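Local atomic coordinates of thioesterase (Pseudomonas aeruginosa, PDB entry 2AV9), a protein that probably hydrolyses fatty acyl-CoA thioesters, as a hot-dog-fold member of the 4-hydroxybenzoyl-CoA thioesterase family. Residues 63-68 and 114-119; 72-77 and 109-114. One frame throughout, in Å; residues are numbered along the deposited sequence.

Interaction 1 (63-68 and 114-119); sequences GLVVSS and GRFVHV
Gly63 CA sits over one face of the His118 imidazole, 4.1 Å from the ring centroid and 10° off its normal, a CH-pi contact. Phe116 CE1 lies over the opposite face, sandwiching the ring, and a hydrogen bond between His118 ND1 and Tyr98 OH helps fix its rotation. Val65 CG2 approaches Phe116 CE1 at 3.9 Å, crossing at about a right angle, and Ser68 CB meets Phe116 CB at 3.5 Å. This is the packed face, which helix 35-50 covers; Ser68 OG bonds Tyr37 OH of the second subunit.

The other face, with Leu64, Ser67, Val117 and Val119, is partly exposed. Val66, its CG1 anti to the carbonyl carbon (chi1 -66°), sets CG2 3.6 Å from Val117 CG1 and CG1 3.8 Å from Val119 CG2. Three steps from Val65 to Ser68 match two from His118 to Phe116, and Val66 has a near-helical psi of -19°: a classic beta bulge, with Val66 N bonding Val117 O at 3.0 Å. Leu64 N to Val119 O, the straighter, and Val119 N to Leu64 O, both 2.8 Å, anchor one end. Backbone bonds thus set the register, and aromatic and apolar contacts seal the inner face.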
ATOM      1  N   GLY A  63       3.034 -19.954   5.560  1.00 41.73           N
ATOM      2  CA  GLY A  63       1.585 -19.981   5.402  1.00 42.02           C
ATOM      3  C   GLY A  63       1.192 -19.117   4.225  1.00 42.72           C
ATOM      4  O   GLY A  63       1.658 -17.985   4.141  1.00 43.01           O
ATOM      5  N   LEU A  64       0.349 -19.653   3.350  1.00 42.82           N
ATOM      6  CA  LEU A  64      -0.195 -18.931   2.207  1.00 41.95           C
ATOM      7  C   LEU A  64      -1.695 -18.826   2.420  1.00 41.60           C
ATOM      8  O   LEU A  64      -2.328 -19.724   3.007  1.00 41.10           O
ATOM      9  CB  LEU A  64       0.097 -19.744   0.941  1.00 43.98           C
ATOM     10  CG  LEU A  64       1.599 -19.826   0.628  1.00 43.69           C
ATOM     11  CD1 LEU A  64       1.837 -20.311  -0.784  1.00 42.84           C
ATOM     12  CD2 LEU A  64       2.378 -18.541   0.857  1.00 44.81           C
ATOM     13  N   VAL A  65      -2.240 -17.689   1.997  1.00 41.26           N
ATOM     14  CA  VAL A  65      -3.671 -17.399   2.141  1.00 39.84           C
ATOM     15  C   VAL A  65      -4.414 -18.039   0.973  1.00 40.64           C
ATOM     16  O   VAL A  65      -4.052 -17.817  -0.176  1.00 39.70           O
ATOM     17  CB  VAL A  65      -3.983 -15.874   2.157  1.00 41.77           C
ATOM     18  CG1 VAL A  65      -5.467 -15.647   2.397  1.00 40.03           C
ATOM     19  CG2 VAL A  65      -3.277 -15.171   3.321  1.00 37.01           C
ATOM     20  N   VAL A  66      -5.456 -18.813   1.271  1.00 39.92           N
ATOM     21  CA  VAL A  66      -6.213 -19.438   0.209  1.00 39.63           C
ATOM     22  C   VAL A  66      -7.608 -18.845   0.127  1.00 39.77           C
ATOM     23  O   VAL A  66      -8.257 -18.973  -0.910  1.00 39.95           O
ATOM     24  CB  VAL A  66      -6.248 -20.988   0.256  1.00 41.75           C
ATOM     25  CG1 VAL A  66      -4.861 -21.596   0.010  1.00 42.55           C
ATOM     26  CG2 VAL A  66      -6.866 -21.552   1.526  1.00 38.38           C
ATOM     27  N   SER A  67      -8.060 -18.191   1.194  1.00 39.34           N
ATOM     28  CA  SER A  67      -9.330 -17.472   1.137  1.00 39.31           C
ATOM     29  C   SER A  67      -9.407 -16.483   2.283  1.00 38.62           C
ATOM     30  O   SER A  67      -8.725 -16.654   3.302  1.00 38.72           O
ATOM     31  CB  SER A  67     -10.565 -18.408   1.162  1.00 41.50           C
ATOM     32  OG  SER A  67     -10.552 -19.081   2.407  1.00 42.35           O
ATOM     33  N   SER A  68     -10.265 -15.478   2.113  1.00 37.41           N
ATOM     34  CA  SER A  68     -10.416 -14.480   3.158  1.00 37.85           C
ATOM     35  C   SER A  68     -11.727 -13.746   2.924  1.00 38.17           C
ATOM     36  O   SER A  68     -12.256 -13.750   1.816  1.00 36.94           O
ATOM     37  CB  SER A  68      -9.211 -13.528   3.131  1.00 39.66           C
ATOM     38  OG  SER A  68      -9.300 -12.746   1.949  1.00 39.96           O
ATOM     39  N   GLY A 114     -13.792 -10.495  10.111  1.00 43.35           N
ATOM     40  CA  GLY A 114     -13.741 -11.500   9.050  1.00 43.25           C
ATOM     41  C   GLY A 114     -12.926 -12.746   9.364  1.00 44.07           C
ATOM     42  O   GLY A 114     -12.732 -13.125  10.521  1.00 43.15           O
ATOM     43  N   ARG A 115     -12.453 -13.412   8.316  1.00 44.04           N
ATOM     44  CA  ARG A 115     -11.708 -14.651   8.468  1.00 45.41           C
ATOM     45  C   ARG A 115     -10.694 -14.781   7.348  1.00 44.19           C
ATOM     46  O   ARG A 115     -10.806 -14.131   6.319  1.00 43.64           O
ATOM     47  CB  ARG A 115     -12.561 -15.927   8.503  1.00 44.47           C
ATOM     48  CG  ARG A 115     -13.844 -15.827   7.722  1.00 50.36           C
ATOM     49  CD  ARG A 115     -14.602 -17.130   7.653  1.00 54.59           C
ATOM     50  NE  ARG A 115     -15.529 -17.438   8.740  1.00 64.15           N
ATOM     51  CZ  ARG A 115     -16.381 -18.469   8.716  1.00 72.29           C
ATOM     52  NH1 ARG A 115     -16.425 -19.291   7.667  1.00 67.49           N
ATOM     53  NH2 ARG A 115     -17.209 -18.694   9.737  1.00 68.07           N
ATOM     54  N   PHE A 116      -9.709 -15.640   7.585  1.00 44.34           N
ATOM     55  CA  PHE A 116      -8.873 -16.065   6.491  1.00 44.42           C
ATOM     56  C   PHE A 116      -8.312 -17.421   6.811  1.00 43.93           C
ATOM     57  O   PHE A 116      -8.300 -17.784   7.986  1.00 44.41           O
ATOM     58  CB  PHE A 116      -7.915 -14.928   6.118  1.00 49.90           C
ATOM     59  CG  PHE A 116      -6.588 -14.859   6.814  1.00 47.44           C
ATOM     60  CD1 PHE A 116      -5.538 -15.700   6.460  1.00 55.64           C
ATOM     61  CD2 PHE A 116      -6.339 -13.860   7.713  1.00 50.27           C
ATOM     62  CE1 PHE A 116      -4.264 -15.579   7.024  1.00 54.43           C
ATOM     63  CE2 PHE A 116      -5.083 -13.749   8.294  1.00 55.76           C
ATOM     64  CZ  PHE A 116      -4.025 -14.584   7.943  1.00 53.68           C
ATOM     65  N   VAL A 117      -7.926 -18.141   5.760  1.00 43.41           N
ATOM     66  CA  VAL A 117      -7.380 -19.495   5.844  1.00 41.12           C
ATOM     67  C   VAL A 117      -5.933 -19.482   5.376  1.00 41.16           C
ATOM     68  O   VAL A 117      -5.640 -19.005   4.283  1.00 41.83           O
ATOM     69  CB  VAL A 117      -8.214 -20.512   5.029  1.00 42.81           C
ATOM     70  CG1 VAL A 117      -7.581 -21.926   5.035  1.00 38.72           C
ATOM     71  CG2 VAL A 117      -9.639 -20.603   5.572  1.00 33.77           C
ATOM     72  N   HIS A 118      -5.038 -20.030   6.191  1.00 40.64           N
ATOM     73  CA  HIS A 118      -3.676 -20.308   5.752  1.00 40.92           C
ATOM     74  C   HIS A 118      -3.599 -21.779   5.436  1.00 40.79           C
ATOM     75  O   HIS A 118      -4.171 -22.599   6.161  1.00 42.04           O
ATOM     76  CB  HIS A 118      -2.658 -20.092   6.873  1.00 40.89           C
ATOM     77  CG  HIS A 118      -1.990 -18.756   6.849  1.00 40.56           C
ATOM     78  ND1 HIS A 118      -1.237 -18.294   7.909  1.00 42.56           N
ATOM     79  CD2 HIS A 118      -1.965 -17.776   5.916  1.00 41.52           C
ATOM     80  CE1 HIS A 118      -0.785 -17.083   7.635  1.00 39.50           C
ATOM     81  NE2 HIS A 118      -1.203 -16.748   6.426  1.00 40.24           N
ATOM     82  N   VAL A 119      -2.893 -22.087   4.354  1.00 40.96           N
ATOM     83  CA  VAL A 119      -2.379 -23.430   4.123  1.00 39.90           C
ATOM     84  C   VAL A 119      -0.870 -23.302   4.328  1.00 39.95           C
ATOM     85  O   VAL A 119      -0.245 -22.373   3.814  1.00 40.37           O
ATOM     86  CB  VAL A 119      -2.776 -23.978   2.746  1.00 38.88           C
ATOM     87  CG1 VAL A 119      -2.154 -25.368   2.532  1.00 43.06           C
ATOM     88  CG2 VAL A 119      -4.292 -24.215   2.764  1.00 45.18           C
TER

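Interaction 2 (72-77 and 109-114)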
ATOM      1  N   TYR A  72     -17.970  -5.189   7.125  1.00 39.51           N
ATOM      2  CA  TYR A  72     -17.607  -3.892   7.676  1.00 40.11           C
ATOM      3  C   TYR A  72     -18.825  -3.222   8.305  1.00 40.07           C
ATOM      4  O   TYR A  72     -19.813  -3.023   7.610  1.00 39.52           O
ATOM      5  CB  TYR A  72     -17.030  -2.972   6.602  1.00 41.08           C
ATOM      6  CG  TYR A  72     -15.916  -3.583   5.774  1.00 42.51           C
ATOM      7  CD1 TYR A  72     -16.185  -4.468   4.725  1.00 42.03           C
ATOM      8  CD2 TYR A  72     -14.597  -3.228   6.003  1.00 41.62           C
ATOM      9  CE1 TYR A  72     -15.163  -5.017   3.945  1.00 44.50           C
ATOM     10  CE2 TYR A  72     -13.578  -3.791   5.248  1.00 41.76           C
ATOM     11  CZ  TYR A  72     -13.862  -4.659   4.215  1.00 43.89           C
ATOM     12  OH  TYR A  72     -12.814  -5.182   3.486  1.00 45.43           O
ATOM     13  N   PHE A  73     -18.763  -2.871   9.590  1.00 40.04           N
ATOM     14  CA  PHE A  73     -19.971  -2.438  10.309  1.00 39.43           C
ATOM     15  C   PHE A  73     -19.923  -0.952  10.645  1.00 39.58           C
ATOM     16  O   PHE A  73     -20.953  -0.291  10.680  1.00 39.82           O
ATOM     17  CB  PHE A  73     -20.219  -3.216  11.599  1.00 39.29           C
ATOM     18  CG  PHE A  73     -20.045  -4.700  11.480  1.00 40.43           C
ATOM     19  CD1 PHE A  73     -18.968  -5.323  12.074  1.00 36.05           C
ATOM     20  CD2 PHE A  73     -20.949  -5.475  10.773  1.00 42.12           C
ATOM     21  CE1 PHE A  73     -18.767  -6.687  11.963  1.00 39.75           C
ATOM     22  CE2 PHE A  73     -20.759  -6.861  10.664  1.00 42.91           C
ATOM     23  CZ  PHE A  73     -19.663  -7.473  11.264  1.00 37.75           C
ATOM     24  N   ALA A  74     -18.741  -0.402  10.891  1.00 39.07           N
ATOM     25  CA  ALA A  74     -18.642   1.006  11.236  1.00 39.64           C
ATOM     26  C   ALA A  74     -17.259   1.473  10.794  1.00 40.04           C
ATOM     27  O   ALA A  74     -16.321   0.689  10.745  1.00 40.27           O
ATOM     28  CB  ALA A  74     -18.944   1.270  12.734  1.00 39.26           C
ATOM     29  N   PRO A  75     -17.142   2.746  10.394  1.00 41.71           N
ATOM     30  CA  PRO A  75     -15.869   3.198   9.803  1.00 41.36           C
ATOM     31  C   PRO A  75     -14.810   3.531  10.848  1.00 41.84           C
ATOM     32  O   PRO A  75     -15.149   3.881  11.972  1.00 42.23           O
ATOM     33  CB  PRO A  75     -16.253   4.506   9.092  1.00 42.14           C
ATOM     34  CG  PRO A  75     -17.491   5.028   9.841  1.00 40.12           C
ATOM     35  CD  PRO A  75     -18.189   3.793  10.411  1.00 40.25           C
ATOM     36  N   VAL A  76     -13.536   3.425  10.494  1.00 42.34           N
ATOM     37  CA  VAL A  76     -12.491   3.953  11.361  1.00 41.74           C
ATOM     38  C   VAL A  76     -11.662   4.840  10.440  1.00 41.47           C
ATOM     39  O   VAL A  76     -11.788   4.729   9.215  1.00 41.54           O
ATOM     40  CB  VAL A  76     -11.713   2.838  12.089  1.00 43.50           C
ATOM     41  CG1 VAL A  76     -12.706   1.884  12.768  1.00 44.88           C
ATOM     42  CG2 VAL A  76     -10.852   2.044  11.130  1.00 43.29           C
ATOM     43  N   ALA A  77     -10.876   5.742  11.022  1.00 39.69           N
ATOM     44  CA  ALA A  77     -10.092   6.651  10.201  1.00 39.46           C
ATOM     45  C   ALA A  77      -8.713   6.742  10.832  1.00 39.30           C
ATOM     46  O   ALA A  77      -8.613   6.723  12.055  1.00 39.13           O
ATOM     47  CB  ALA A  77     -10.748   8.035  10.169  1.00 37.36           C
ATOM     48  N   GLU A 109     -17.650  -3.467  20.680  1.00 43.49           N
ATOM     49  CA  GLU A 109     -18.222  -4.063  19.480  1.00 43.04           C
ATOM     50  C   GLU A 109     -17.321  -3.806  18.283  1.00 42.73           C
ATOM     51  O   GLU A 109     -16.776  -2.714  18.092  1.00 42.52           O
ATOM     52  CB  GLU A 109     -19.661  -3.596  19.255  1.00 41.54           C
ATOM     53  CG  GLU A 109     -20.496  -3.736  20.518  1.00 43.66           C
ATOM     54  CD  GLU A 109     -21.979  -3.589  20.246  1.00 49.24           C
ATOM     55  OE1 GLU A 109     -22.321  -3.265  19.092  1.00 57.57           O
ATOM     56  OE2 GLU A 109     -22.811  -3.817  21.145  1.00 51.66           O
ATOM     57  N   ALA A 110     -17.140  -4.843  17.472  1.00 41.77           N
ATOM     58  CA  ALA A 110     -16.208  -4.741  16.351  1.00 41.35           C
ATOM     59  C   ALA A 110     -16.657  -3.699  15.333  1.00 40.60           C
ATOM     60  O   ALA A 110     -17.843  -3.538  15.076  1.00 39.73           O
ATOM     61  CB  ALA A 110     -16.009  -6.096  15.676  1.00 39.71           C
ATOM     62  N   CYS A 111     -15.684  -3.007  14.753  1.00 40.80           N
ATOM     63  CA  CYS A 111     -15.946  -2.163  13.600  1.00 41.55           C
ATOM     64  C   CYS A 111     -16.081  -2.958  12.319  1.00 40.94           C
ATOM     65  O   CYS A 111     -16.775  -2.569  11.374  1.00 43.58           O
ATOM     66  CB  CYS A 111     -14.845  -1.113  13.469  1.00 41.49           C
ATOM     67  SG  CYS A 111     -15.190   0.274  14.601  1.00 44.43           S
ATOM     68  N   ALA A 112     -15.386  -4.086  12.316  1.00 39.54           N
ATOM     69  CA  ALA A 112     -15.332  -4.968  11.160  1.00 40.60           C
ATOM     70  C   ALA A 112     -14.882  -6.342  11.649  1.00 40.70           C
ATOM     71  O   ALA A 112     -14.172  -6.468  12.649  1.00 41.06           O
ATOM     72  CB  ALA A 112     -14.359  -4.432  10.077  1.00 37.26           C
ATOM     73  N   ALA A 113     -15.250  -7.379  10.911  1.00 40.71           N
ATOM     74  CA  ALA A 113     -14.911  -8.722  11.371  1.00 41.84           C
ATOM     75  C   ALA A 113     -14.774  -9.596  10.139  1.00 42.00           C
ATOM     76  O   ALA A 113     -15.609  -9.475   9.244  1.00 42.66           O
ATOM     77  CB  ALA A 113     -16.039  -9.300  12.262  1.00 39.52           C
ATOM     78  N   GLY A 114     -13.792 -10.495  10.111  1.00 43.35           N
ATOM     79  CA  GLY A 114     -13.741 -11.500   9.050  1.00 43.25           C
ATOM     80  C   GLY A 114     -12.926 -12.746   9.364  1.00 44.07           C
ATOM     81  O   GLY A 114     -12.732 -13.125  10.521  1.00 43.15           O
TER
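Ala110 meets the opposing loop through its carbonyl: Ala110 O lies 3.7 Å from Phe73 CD1, obliquely to the ring, and also accepts a hydrogen bond from Arg6 NE.

Cys111 follows and makes the polar part of the contact. Its carbonyl oxygen accepts two N-H groups, Phe73 N at 2.7 Å and Ala74 N at 3.0 Å. The two donors approach differently: Ala74 N comes in the carbonyl plane on a lone pair, with a C=O...N angle of 137°, while Phe73 N is tilted 23° from that plane. Two successive N-H groups are thus satisfied by one acceptor. The thiol points elsewhere. With SG anti to the carbonyl carbon (chi1 -82°), it comes against Val76 CG1 at 3.5 Å, while Ala74 O and the Ala74 methyl lie farther off. Leu102 packs on both Cys111 and Val76, so this side of the contact is mainly apolar.

Ala112 pairs with Tyr72 as a non-hydrogen-bonded antiparallel pair. Its methyl reaches Tyr72 CA at 4.1 Å and lies oblique to the phenol ring. The polar end of Tyr72 is held by Asn33 O, with a weak bond to Ser68 OG of the second subunit, and a sulfate ion, probably from the crystallisation liquor, is bound nearby.

At Ala113 the methyl turns to Phe73 again, with CB 3.8 Å from CE1, so the ring spans the backbone from Ala110 to Ala113 beside the strand.

The doubled bonding at Cys111 O resembles the pattern at a beta bulge, and it occurs where strand 61-72 gives way to a loop alongside the start of strand 112-122, two neighbouring antiparallel strands of the hot-dog sheet.

Overall arrangement
Both interactions use strand 112-122 and share Gly114, their centres about 20 Å apart; interaction 1 pairs it with strand 61-72, interaction 2 with the last residue of that strand and the loop after it. Both are partly buried, but interaction 1 lies nearer the chain centre (about 9 Å from it, centre to centre, against 14 Å), within the paired strands, so four backbone bonds and aromatic packing against helix 35-50 carry it. Interaction 2 has two backbone bonds, both to one oxygen, with the Phe73 ring lying along Ala110 to Ala113 and Val76 against the Cys111 sulfur. The second subunit continues the sheet beyond Ser67 and Ser68 in interaction 1 and reaches Tyr72 in interaction 2.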